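Local coordinates for oxidoreductase, NAD-binding/iron-sulfur cluster-binding protein (Nitratireductor pacificus pht-3B, PDB 6ZXU) that probably carries out the cobalamin-dependent reductive removal of halogen from organohalide substrates, with two [4Fe-4S] clusters bound close to the B12 cofactor, at residues 398-402 and 403-407. Sequence-based numbering, arbitrary orientation.
Sequences CRAEP and WMYYA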
loop_
_atom_site.group_PDB
_atom_site.type_symbol
_atom_site.label_atom_id
_atom_site.label_comp_id
_atom_site.label_asym_id
_atom_site.label_seq_id
_atom_site.Cartn_x
_atom_site.Cartn_y
_atom_site.Cartn_z
ATOM N N CYS A 398 18.414 -1.755 -5.888
ATOM C CA CYS A 398 19.055 -2.364 -7.074
ATOM C C CYS A 398 19.617 -1.291 -7.981
ATOM O O CYS A 398 19.300 -0.119 -7.861
ATOM C CB CYS A 398 18.106 -3.340 -7.822
ATOM S SG CYS A 398 16.715 -2.588 -8.676
ATOM N N ARG A 399 20.483 -1.686 -8.930
ATOM C CA ARG A 399 20.801 -0.791 -10.046
ATOM C C ARG A 399 19.621 -0.593 -10.980
ATOM O O ARG A 399 18.949 -1.548 -11.359
ATOM C CB ARG A 399 21.978 -1.370 -10.852
ATOM C CG ARG A 399 23.225 -1.279 -10.041
ATOM C CD ARG A 399 24.533 -1.358 -10.861
ATOM N NE ARG A 399 25.634 -0.826 -10.015
ATOM C CZ ARG A 399 26.059 0.449 -10.028
ATOM N NH1 ARG A 399 25.544 1.354 -10.868
ATOM N NH2 ARG A 399 27.065 0.797 -9.231
ATOM N N ALA A 400 19.407 0.637 -11.385
ATOM C CA ALA A 400 18.356 1.003 -12.345
ATOM C C ALA A 400 18.897 0.798 -13.741
ATOM O O ALA A 400 19.486 1.698 -14.336
ATOM C CB ALA A 400 17.926 2.462 -12.144
ATOM N N GLU A 401 18.716 -0.381 -14.274
ATOM C CA GLU A 401 19.251 -0.707 -15.556
ATOM C C GLU A 401 18.466 -0.055 -16.663
ATOM O O GLU A 401 17.297 0.263 -16.503
ATOM C CB GLU A 401 19.353 -2.193 -15.699
ATOM C CG GLU A 401 20.143 -2.810 -14.566
ATOM C CD GLU A 401 20.332 -4.306 -14.724
ATOM O OE1 GLU A 401 20.704 -4.729 -15.843
ATOM O OE2 GLU A 401 20.104 -5.076 -13.729
ATOM N N PRO A 402 19.110 0.256 -17.788
ATOM C CA PRO A 402 18.416 1.057 -18.809
ATOM C C PRO A 402 17.171 0.414 -19.323
ATOM O O PRO A 402 16.176 1.115 -19.607
ATOM C CB PRO A 402 19.486 1.240 -19.960
ATOM C CG PRO A 402 20.770 1.110 -19.188
ATOM C CD PRO A 402 20.557 0.094 -18.111
ATOM N N TRP A 403 17.161 -0.907 -19.388
ATOM C CA TRP A 403 15.993 -1.568 -19.936
ATOM C C TRP A 403 14.782 -1.503 -18.952
ATOM O O TRP A 403 13.719 -1.997 -19.322
ATOM C CB TRP A 403 16.311 -3.045 -20.295
ATOM C CG TRP A 403 16.990 -3.805 -19.204
ATOM C CD1 TRP A 403 18.330 -3.869 -18.957
ATOM C CD2 TRP A 403 16.374 -4.585 -18.200
ATOM N NE1 TRP A 403 18.565 -4.665 -17.868
ATOM C CE2 TRP A 403 17.360 -5.084 -17.389
ATOM C CE3 TRP A 403 15.031 -4.896 -17.887
ATOM C CZ2 TRP A 403 17.082 -5.931 -16.315
ATOM C CZ3 TRP A 403 14.781 -5.724 -16.859
ATOM C CH2 TRP A 403 15.797 -6.240 -16.080
ATOM N N MET A 404 14.984 -1.018 -17.723
ATOM C CA MET A 404 13.885 -0.867 -16.717
ATOM C C MET A 404 13.110 0.481 -16.928
ATOM O O MET A 404 12.013 0.645 -16.421
ATOM C CB MET A 404 14.440 -0.875 -15.307
ATOM C CG MET A 404 15.107 -2.187 -14.896
ATOM S SD MET A 404 15.783 -2.006 -13.251
ATOM C CE MET A 404 16.385 -3.658 -12.932
ATOM N N TYR A 405 13.680 1.414 -17.707
ATOM C CA TYR A 405 13.008 2.634 -18.067
ATOM C C TYR A 405 12.164 2.411 -19.291
ATOM O O TYR A 405 12.547 1.676 -20.205
ATOM C CB TYR A 405 14.013 3.765 -18.320
ATOM C CG TYR A 405 14.816 4.235 -17.131
ATOM C CD1 TYR A 405 15.878 3.494 -16.647
ATOM C CD2 TYR A 405 14.539 5.429 -16.527
ATOM C CE1 TYR A 405 16.634 3.942 -15.581
ATOM C CE2 TYR A 405 15.299 5.905 -15.468
ATOM C CZ TYR A 405 16.343 5.193 -15.007
ATOM O OH TYR A 405 17.089 5.663 -13.984
ATOM N N TYR A 406 11.020 3.054 -19.353
ATOM C CA TYR A 406 10.233 3.088 -20.575
ATOM C C TYR A 406 11.014 3.751 -21.716
ATOM O O TYR A 406 11.924 4.536 -21.496
ATOM C CB TYR A 406 8.946 3.862 -20.383
ATOM C CG TYR A 406 7.915 3.212 -19.488
ATOM C CD1 TYR A 406 7.164 2.155 -19.948
ATOM C CD2 TYR A 406 7.645 3.733 -18.218
ATOM C CE1 TYR A 406 6.232 1.564 -19.099
ATOM C CE2 TYR A 406 6.723 3.173 -17.392
ATOM C CZ TYR A 406 6.024 2.102 -17.837
ATOM O OH TYR A 406 5.030 1.556 -17.034
ATOM N N ALA A 407 10.684 3.395 -22.928
ATOM C CA ALA A 407 11.388 3.951 -24.114
ATOM C C ALA A 407 11.067 5.415 -24.384
ATOM O O ALA A 407 11.945 6.212 -24.744
ATOM C CB ALA A 407 11.082 3.112 -25.327
#
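Glu401 takes the indole N-H of Trp403 on its carboxylate, NE1 to OE1 2.9 Å, though the bond is bent to 145° at the hydrogen. The indole nitrogen meets OE1 from above the carboxylate plane, and the two flat groups stand 80° apart. Trp403 reaches this place because its CG sits between the backbone N and the carbonyl carbon (chi1 49°), which lays the indole alongside the glutamate. OE1 also forms a salt bridge with Arg305, whose charge probably keeps the carboxylate ionised. Replacing Glu401 by alanine would probably leave Arg305 without this counter-charge and the indole N-H without its acceptor, setting the ring freer to turn. The backbone turns tightly here: Met404 N donates to Glu401 O at 2.9 Å and Tyr405 N to Pro402 O at 3.2 Å, and Pro402, whose ring fixes phi near the value a 3-10 turn needs, suits its start. Met404, flexible and apolar, runs extended back toward Arg399 O and Glu401; its SD accepts a weak bond from Glu401 N (3.5 Å), while CG lies over one face of the indole, toward its rim. Tyr405 turns its ring edge to Ala400 O, and its hydroxyl bonds to His420 O. The turn carries the chain from strand 394-399 to the cobalamin pocket, which Trp403 lines and where Tyr406 OH bonds to the cofactor, with a probably ionised glutamate restraining the indole's N-H edge.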